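PDB 2JDJ: RedY-like protein from Hahella chejuensis, which probably takes part in the biosynthesis of the red pigment prodigiosin and belongs to the dimeric alpha+beta barrel superfamily. Local coordinates for residues Ala16-Phe21 and Ser84-Val89; His43-Ser46 and Pro52-Tyr55; Ala65-Asp70 and Ser74-Leu79. All blocks are in the same frame, centred on the assembly; numbering follows the deposited sequence.

Interaction 1 of 3, residues Ala16-Phe21 and Ser84-Val89; sequences ADAFEF and SRMAEV
Met86, a selenomethionine here, reaches across to the first helix of the chain and lays its selenium against the backbone of Phe19. SE lies 3.5 Å from Phe19 CA and almost as near to Phe19 N. It therefore rests on the main chain of the helix as much as on a side chain. Its flank meets Phe19 CB at 3.9 Å, while Ala18 CB stands at the margin, 4.4 Å from the same SE. At the last torsion the chain bends (chi3 -62°), and the methyl turns to Phe19, with Met86 CE 3.9 Å from Phe19 CD1; the two side chains cross obliquely.

One residue on, Ala87 begins strand 87-97. Its CB is the whole of its side chain and meets Phe19 CE1 at 4.3 Å, farther along the ring than the Met86 methyl. Both groups approach the ring at a slant. Phe19 has CG anti to its own N (chi1 178°), which sends the ring away from the helix over the sheet, where Leu10, Phe83 and Tyr55 also pack on it. Beyond Ala87, Glu88 pairs through its backbone and its carboxylate with Arg9 of the neighbouring strand.

The contact thus joins helix 16-30 to the turn from helix 74-86 into strand 87-97, all on the helical side of a ferredoxin-like sheet. No hydrogen bond or charge pair crosses between the two segments: the fit depends on one flexible, polarisable selenoether chain, one aromatic ring and two methyl groups, so shape and dispersion forces rather than directed bonds hold these elements together.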
loop_
_atom_site.group_PDB
_atom_site.type_symbol
_atom_site.label_atom_id
_atom_site.label_comp_id
_atom_site.label_asym_id
_atom_site.label_seq_id
_atom_site.Cartn_x
_atom_site.Cartn_y
_atom_site.Cartn_z
ATOM N N ALA A 16 18.719 -1.830 11.101
ATOM C CA ALA A 16 17.996 -1.206 9.992
ATOM C C ALA A 16 18.832 -1.204 8.729
ATOM O O ALA A 16 18.322 -1.465 7.637
ATOM C CB ALA A 16 17.569 0.216 10.341
ATOM N N ASP A 17 20.111 -0.903 8.855
ATOM C CA ASP A 17 20.913 -0.771 7.657
ATOM C C ASP A 17 21.114 -2.096 6.904
ATOM O O ASP A 17 21.044 -2.116 5.678
ATOM C CB ASP A 17 22.214 -0.081 7.973
ATOM C CG ASP A 17 23.188 -0.998 8.591
ATOM O OD1 ASP A 17 22.736 -1.816 9.426
ATOM O OD2 ASP A 17 24.377 -0.933 8.191
ATOM N N ALA A 18 21.310 -3.195 7.630
ATOM C CA ALA A 18 21.309 -4.537 7.034
ATOM C C ALA A 18 19.976 -4.878 6.377
ATOM O O ALA A 18 19.948 -5.415 5.259
ATOM C CB ALA A 18 21.671 -5.578 8.079
ATOM N N PHE A 19 18.876 -4.586 7.073
ATOM C CA PHE A 19 17.529 -4.789 6.532
ATOM C C PHE A 19 17.343 -4.046 5.213
ATOM O O PHE A 19 16.990 -4.641 4.191
ATOM C CB PHE A 19 16.433 -4.360 7.540
ATOM C CG PHE A 19 15.043 -4.499 6.999
ATOM C CD1 PHE A 19 14.437 -5.759 6.911
ATOM C CD2 PHE A 19 14.346 -3.391 6.541
ATOM C CE1 PHE A 19 13.188 -5.903 6.400
ATOM C CE2 PHE A 19 13.056 -3.530 6.000
ATOM C CZ PHE A 19 12.480 -4.784 5.932
ATOM N N GLU A 20 17.587 -2.740 5.235
ATOM C CA GLU A 20 17.396 -1.914 4.028
ATOM C C GLU A 20 18.310 -2.288 2.867
ATOM O O GLU A 20 17.914 -2.166 1.724
ATOM C CB GLU A 20 17.527 -0.419 4.357
ATOM C CG GLU A 20 16.455 0.020 5.346
ATOM C CD GLU A 20 16.324 1.520 5.520
ATOM O OE1 GLU A 20 16.744 2.278 4.626
ATOM O OE2 GLU A 20 15.759 1.934 6.569
ATOM N N PHE A 21 19.531 -2.733 3.155
ATOM C CA PHE A 21 20.408 -3.163 2.072
ATOM C C PHE A 21 19.853 -4.453 1.438
ATOM O O PHE A 21 19.868 -4.613 0.211
ATOM C CB PHE A 21 21.867 -3.350 2.536
ATOM C CG PHE A 21 22.781 -3.750 1.406
ATOM C CD1 PHE A 21 23.423 -2.772 0.633
ATOM C CD2 PHE A 21 22.939 -5.097 1.063
ATOM C CE1 PHE A 21 24.239 -3.133 -0.447
ATOM C CE2 PHE A 21 23.733 -5.461 -0.022
ATOM C CZ PHE A 21 24.384 -4.477 -0.771
ATOM N N SER A 84 13.329 -13.395 8.131
ATOM C CA SER A 84 13.012 -13.884 9.467
ATOM C C SER A 84 14.125 -13.772 10.514
ATOM O O SER A 84 13.861 -13.929 11.714
ATOM C CB SER A 84 12.515 -15.320 9.360
ATOM O OG SER A 84 11.172 -15.309 8.896
ATOM N N ARG A 85 15.362 -13.521 10.076
ATOM C CA ARG A 85 16.478 -13.280 11.006
ATOM C C ARG A 85 16.430 -11.856 11.561
ATOM O O ARG A 85 17.026 -11.576 12.594
ATOM C CB ARG A 85 17.837 -13.485 10.316
ATOM C CG ARG A 85 18.113 -14.895 9.796
ATOM C CD ARG A 85 18.127 -15.936 10.886
ATOM N NE ARG A 85 19.285 -15.796 11.776
ATOM C CZ ARG A 85 20.512 -16.235 11.505
ATOM N NH1 ARG A 85 20.777 -16.850 10.352
ATOM N NH2 ARG A 85 21.482 -16.058 12.394
HETATM N N MSE A 86 15.700 -10.969 10.878
HETATM C CA MSE A 86 15.713 -9.535 11.206
HETATM C C MSE A 86 14.359 -8.951 11.600
HETATM O O MSE A 86 14.312 -7.949 12.307
HETATM C CB MSE A 86 16.208 -8.719 10.017
HETATM C CG MSE A 86 17.663 -8.900 9.641
HETATM SE SE MSE A 86 17.978 -7.942 7.962
HETATM C CE MSE A 86 16.812 -8.880 6.753
ATOM N N ALA A 87 13.276 -9.577 11.150
ATOM C CA ALA A 87 11.971 -8.909 11.129
ATOM C C ALA A 87 10.799 -9.873 11.188
ATOM O O ALA A 87 10.962 -11.061 10.931
ATOM C CB ALA A 87 11.870 -8.059 9.863
ATOM N N GLU A 88 9.607 -9.355 11.506
ATOM C CA GLU A 88 8.403 -10.165 11.494
ATOM C C GLU A 88 7.259 -9.330 10.930
ATOM O O GLU A 88 7.243 -8.099 11.083
ATOM C CB GLU A 88 8.060 -10.646 12.921
ATOM C CG GLU A 88 7.870 -9.499 13.917
ATOM C CD GLU A 88 7.458 -9.950 15.307
ATOM O OE1 GLU A 88 7.335 -11.177 15.543
ATOM O OE2 GLU A 88 7.276 -9.070 16.173
ATOM N N VAL A 89 6.324 -9.996 10.260
ATOM C CA VAL A 89 5.111 -9.350 9.792
ATOM C C VAL A 89 4.211 -9.296 11.035
ATOM O O VAL A 89 4.044 -10.311 11.734
ATOM C CB VAL A 89 4.447 -10.166 8.654
ATOM C CG1 VAL A 89 3.047 -9.637 8.347
ATOM C CG2 VAL A 89 5.307 -10.165 7.387
#

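Interaction 2 of 3, residues His43-Ser46 and Pro52-Tyr55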
loop_
_atom_site.group_PDB
_atom_site.type_symbol
_atom_site.label_atom_id
_atom_site.label_comp_id
_atom_site.label_asym_id
_atom_site.label_seq_id
_atom_site.Cartn_x
_atom_site.Cartn_y
_atom_site.Cartn_z
ATOM N N HIS A 43 8.701 0.676 2.538
ATOM C CA HIS A 43 8.663 2.054 3.007
ATOM C C HIS A 43 8.963 2.132 4.471
ATOM O O HIS A 43 8.396 1.359 5.248
ATOM C CB HIS A 43 7.283 2.658 2.732
ATOM C CG HIS A 43 6.799 2.357 1.359
ATOM N ND1 HIS A 43 7.078 3.167 0.280
ATOM C CD2 HIS A 43 6.139 1.281 0.867
ATOM C CE1 HIS A 43 6.584 2.619 -0.816
ATOM N NE2 HIS A 43 6.001 1.481 -0.485
ATOM N N ARG A 44 9.849 3.071 4.832
ATOM C CA ARG A 44 10.320 3.239 6.207
ATOM C C ARG A 44 9.347 4.123 6.946
ATOM O O ARG A 44 9.293 5.315 6.686
ATOM C CB ARG A 44 11.691 3.925 6.218
ATOM C CG ARG A 44 12.366 4.013 7.611
ATOM C CD ARG A 44 13.671 4.855 7.535
ATOM N NE ARG A 44 14.480 4.504 6.364
ATOM C CZ ARG A 44 14.560 5.230 5.248
ATOM N NH1 ARG A 44 15.315 4.807 4.254
ATOM N NH2 ARG A 44 13.879 6.365 5.114
ATOM N N ALA A 45 8.625 3.541 7.897
ATOM C CA ALA A 45 7.574 4.230 8.671
ATOM C C ALA A 45 8.084 4.856 9.986
ATOM O O ALA A 45 7.629 5.925 10.393
ATOM C CB ALA A 45 6.450 3.259 8.963
ATOM N N SER A 46 9.022 4.178 10.647
ATOM C CA SER A 46 9.441 4.541 11.992
ATOM C C SER A 46 10.656 3.734 12.351
ATOM O O SER A 46 10.737 2.543 11.995
ATOM C CB SER A 46 8.365 4.172 13.019
ATOM O OG SER A 46 8.783 4.545 14.322
ATOM N N PRO A 52 5.377 -0.342 17.142
ATOM C CA PRO A 52 4.679 -1.564 16.764
ATOM C C PRO A 52 5.069 -2.083 15.370
ATOM O O PRO A 52 4.908 -3.266 15.097
ATOM C CB PRO A 52 3.204 -1.146 16.806
ATOM C CG PRO A 52 3.242 0.348 16.640
ATOM C CD PRO A 52 4.442 0.770 17.392
ATOM N N TYR A 53 5.558 -1.197 14.503
ATOM C CA TYR A 53 6.121 -1.596 13.209
ATOM C C TYR A 53 7.037 -0.505 12.692
ATOM O O TYR A 53 6.840 0.665 13.028
ATOM C CB TYR A 53 5.043 -1.918 12.173
ATOM C CG TYR A 53 4.196 -0.733 11.748
ATOM C CD1 TYR A 53 4.494 -0.002 10.586
ATOM C CD2 TYR A 53 3.109 -0.345 12.507
ATOM C CE1 TYR A 53 3.690 1.102 10.203
ATOM C CE2 TYR A 53 2.322 0.742 12.144
ATOM C CZ TYR A 53 2.614 1.456 10.995
ATOM O OH TYR A 53 1.799 2.530 10.659
ATOM N N HIS A 54 8.039 -0.893 11.896
ATOM C CA HIS A 54 9.048 0.044 11.363
ATOM C C HIS A 54 8.900 0.287 9.878
ATOM O O HIS A 54 9.236 1.372 9.375
ATOM C CB HIS A 54 10.463 -0.471 11.686
ATOM C CG HIS A 54 10.627 -0.795 13.132
ATOM N ND1 HIS A 54 10.817 0.177 14.090
ATOM C CD2 HIS A 54 10.522 -1.968 13.796
ATOM C CE1 HIS A 54 10.846 -0.386 15.282
ATOM N NE2 HIS A 54 10.679 -1.688 15.129
ATOM N N TYR A 55 8.380 -0.723 9.182
ATOM C CA TYR A 55 8.313 -0.693 7.718
ATOM C C TYR A 55 6.960 -1.134 7.255
ATOM O O TYR A 55 6.239 -1.817 7.976
ATOM C CB TYR A 55 9.408 -1.573 7.069
ATOM C CG TYR A 55 10.807 -1.057 7.342
ATOM C CD1 TYR A 55 11.417 -0.125 6.490
ATOM C CD2 TYR A 55 11.507 -1.480 8.467
ATOM C CE1 TYR A 55 12.703 0.359 6.761
ATOM C CE2 TYR A 55 12.803 -0.993 8.762
ATOM C CZ TYR A 55 13.379 -0.079 7.913
ATOM O OH TYR A 55 14.641 0.371 8.209
#
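The carbonyl oxygen of His54 is gripped by two successive backbone amides, Ala45 N at 2.7 Å and Ser46 N at 3.1 Å, both coming from the same face of the carbonyl plane and tilted out of it. The imidazole of His54 returns the grip: ND1 donates to Ser46 O at 3.2 Å. That oxygen lies close to the ring plane, yet the donor stands 50° above the Ser46 carbonyl plane, off the lone pairs, and the N-H...O line is itself bent. With CG beside the backbone N (chi1 -52°), the His54 ring is swung to meet this oxygen with its edge. With an alanine in place of His54, Ser46 O would probably lose its imidazole donor, leaving the two amide bonds to hold the loop here.

These bonds lie where strand 37-44 ends against the start of strand 55-61. Arg44 and Tyr55 form the final antiparallel, non-hydrogen-bonded pair, and on the other flank of strand 55-61 His54 and Tyr55 together face Ile8, a classic beta bulge. Next to the pair, Tyr55 CA makes a CA-H...O contact with His43 O at 3.2 Å.

Arg44 and Tyr55 run side by side in the same direction. The ring lies along the aliphatic part of the arginine, Tyr55 CD1 3.5 Å from Arg44 CA and Tyr55 CE1 3.7 Å from Arg44 CB, while the guanidinium is turned 74° from the ring plane. Their polar ends converge on Glu20 of helix 16-30, and Arg44 also forms a salt bridge with Glu96 of the second subunit, whose strand pairs with His43 and Arg44 to carry the sheet across the dimer interface. On the opposite face from Arg44 and Tyr55, Ala45 CB sits 3.7 Å from Tyr53 CE1.

Interaction 3 of 3, residues Ala65-Asp70 and Ser74-Leu79; sequences AAFDAD and STFAGL
Phe67 meets Phe76 only through the far end of its ring: Phe67 CZ lies 4.2 Å from Phe76 CE1, and the approach is oblique for both rings. The contact is therefore a light one, made by carbons at the rims and without a hydrogen bond. Phe67 also packs on Ser36, in the loop before strand 37-44.

The two phenylalanines sit on consecutive helices, 64-71 and 74-86, separated by a short turn. Together they form the helical connection of the second beta-alpha-beta crossover of the ferredoxin-like fold, from strand 55-61 to strand 87-97.

Three residues after Phe67, Asp70 touches Phe76 through its backbone rather than its carboxylate, which bonds to Ser36. Asp70 O approaches Phe76 CB at 3.3 Å and stays 4.0 Å from Phe76 CG, beside the root of the ring. Because CG is anti to the backbone N of Phe76 (chi1 -166°), the ring extends past this oxygen toward Phe67. Thr73 OG1 links the same turn twice, bonding to Asp70 O and to Phe76 N. Isopropyl alcohol and glycerol, probably carried over from crystallisation, lie about 4 Å from the Phe76 side chain.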
loop_
_atom_site.group_PDB
_atom_site.type_symbol
_atom_site.label_atom_id
_atom_site.label_comp_id
_atom_site.label_asym_id
_atom_site.label_seq_id
_atom_site.Cartn_x
_atom_site.Cartn_y
_atom_site.Cartn_z
ATOM N N ALA A 65 -4.024 -16.391 -6.116
ATOM C CA ALA A 65 -3.711 -17.763 -6.510
ATOM C C ALA A 65 -2.267 -17.871 -7.044
ATOM O O ALA A 65 -1.492 -18.750 -6.628
ATOM C CB ALA A 65 -4.733 -18.249 -7.548
ATOM N N ALA A 66 -1.915 -16.967 -7.957
ATOM C CA ALA A 66 -0.566 -16.933 -8.544
ATOM C C ALA A 66 0.498 -16.650 -7.470
ATOM O O ALA A 66 1.531 -17.308 -7.427
ATOM C CB ALA A 66 -0.498 -15.901 -9.662
ATOM N N PHE A 67 0.225 -15.682 -6.591
ATOM C CA PHE A 67 1.152 -15.359 -5.484
ATOM C C PHE A 67 1.394 -16.537 -4.544
ATOM O O PHE A 67 2.526 -16.814 -4.166
ATOM C CB PHE A 67 0.694 -14.129 -4.702
ATOM C CG PHE A 67 1.694 -13.660 -3.667
ATOM C CD1 PHE A 67 2.947 -13.192 -4.052
ATOM C CD2 PHE A 67 1.384 -13.698 -2.308
ATOM C CE1 PHE A 67 3.885 -12.759 -3.099
ATOM C CE2 PHE A 67 2.310 -13.269 -1.347
ATOM C CZ PHE A 67 3.565 -12.799 -1.745
ATOM N N ASP A 68 0.322 -17.237 -4.186
ATOM C CA ASP A 68 0.415 -18.402 -3.318
ATOM C C ASP A 68 1.346 -19.487 -3.862
ATOM O O ASP A 68 2.111 -20.090 -3.103
ATOM C CB ASP A 68 -0.982 -18.966 -3.048
ATOM C CG ASP A 68 -1.751 -18.147 -2.023
ATOM O OD1 ASP A 68 -1.311 -17.022 -1.668
ATOM O OD2 ASP A 68 -2.804 -18.629 -1.566
ATOM N N ALA A 69 1.272 -19.729 -5.171
ATOM C CA ALA A 69 2.190 -20.642 -5.850
ATOM C C ALA A 69 3.639 -20.146 -5.751
ATOM O O ALA A 69 4.545 -20.924 -5.426
ATOM C CB ALA A 69 1.775 -20.823 -7.316
ATOM N N ASP A 70 3.844 -18.849 -6.011
ATOM C CA ASP A 70 5.172 -18.241 -5.924
ATOM C C ASP A 70 5.765 -18.387 -4.538
ATOM O O ASP A 70 6.977 -18.489 -4.404
ATOM C CB ASP A 70 5.141 -16.763 -6.304
ATOM C CG ASP A 70 5.043 -16.543 -7.803
ATOM O OD1 ASP A 70 5.193 -17.523 -8.563
ATOM O OD2 ASP A 70 4.807 -15.390 -8.221
ATOM N N SER A 74 11.254 -22.263 -3.997
ATOM C CA SER A 74 12.454 -22.121 -3.175
ATOM C C SER A 74 13.055 -20.714 -3.319
ATOM O O SER A 74 13.876 -20.297 -2.503
ATOM C CB SER A 74 13.497 -23.174 -3.559
ATOM O OG SER A 74 13.918 -22.981 -4.901
ATOM N N THR A 75 12.669 -20.011 -4.382
ATOM C CA THR A 75 13.010 -18.602 -4.560
ATOM C C THR A 75 12.459 -17.801 -3.367
ATOM O O THR A 75 13.189 -17.029 -2.734
ATOM C CB THR A 75 12.414 -18.051 -5.872
ATOM O OG1 THR A 75 12.847 -18.851 -6.985
ATOM C CG2 THR A 75 12.822 -16.588 -6.096
ATOM N N PHE A 76 11.182 -18.011 -3.063
ATOM C CA PHE A 76 10.530 -17.345 -1.944
ATOM C C PHE A 76 11.082 -17.799 -0.600
ATOM O O PHE A 76 11.307 -16.981 0.285
ATOM C CB PHE A 76 9.013 -17.536 -2.009
ATOM C CG PHE A 76 8.245 -16.609 -1.098
ATOM C CD1 PHE A 76 7.975 -15.296 -1.484
ATOM C CD2 PHE A 76 7.794 -17.049 0.135
ATOM C CE1 PHE A 76 7.284 -14.447 -0.655
ATOM C CE2 PHE A 76 7.088 -16.202 0.967
ATOM C CZ PHE A 76 6.838 -14.899 0.579
ATOM N N ALA A 77 11.321 -19.096 -0.446
ATOM C CA ALA A 77 11.820 -19.634 0.819
ATOM C C ALA A 77 13.133 -18.979 1.218
ATOM O O ALA A 77 13.419 -18.804 2.410
ATOM C CB ALA A 77 11.972 -21.161 0.741
ATOM N N GLY A 78 13.931 -18.624 0.215
ATOM C CA GLY A 78 15.210 -17.956 0.440
ATOM C C GLY A 78 15.052 -16.528 0.942
ATOM O O GLY A 78 15.841 -16.048 1.759
ATOM N N LEU A 79 14.034 -15.841 0.439
ATOM C CA LEU A 79 13.677 -14.520 0.943
ATOM C C LEU A 79 13.191 -14.578 2.395
ATOM O O LEU A 79 13.718 -13.870 3.252
ATOM C CB LEU A 79 12.619 -13.877 0.040
ATOM C CG LEU A 79 13.008 -13.561 -1.408
ATOM C CD1 LEU A 79 11.792 -12.986 -2.133
ATOM C CD2 LEU A 79 14.203 -12.591 -1.472
#

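Overall arrangement
From the N terminus, strand 2-10 leads into helix 16-30, where residues 16-21 open the longest loop; interaction 1 closes it only at 84-89. The other two contacts fall within that span, one after the other and without crossing. Interaction 2 closes the loop between strands 37-44 and 55-61, and interaction 3 then folds helix 64-71 against the start of helix 74-86. Interactions 1 and 2 adjoin, with centres 11 Å apart, because helix 16-30 packs on the end of the sheet where that loop lies. Interaction 3 shares helix 74-86 with interaction 1 but lies far from interaction 2, their centres 24 Å apart on opposite sides of the chain's centre.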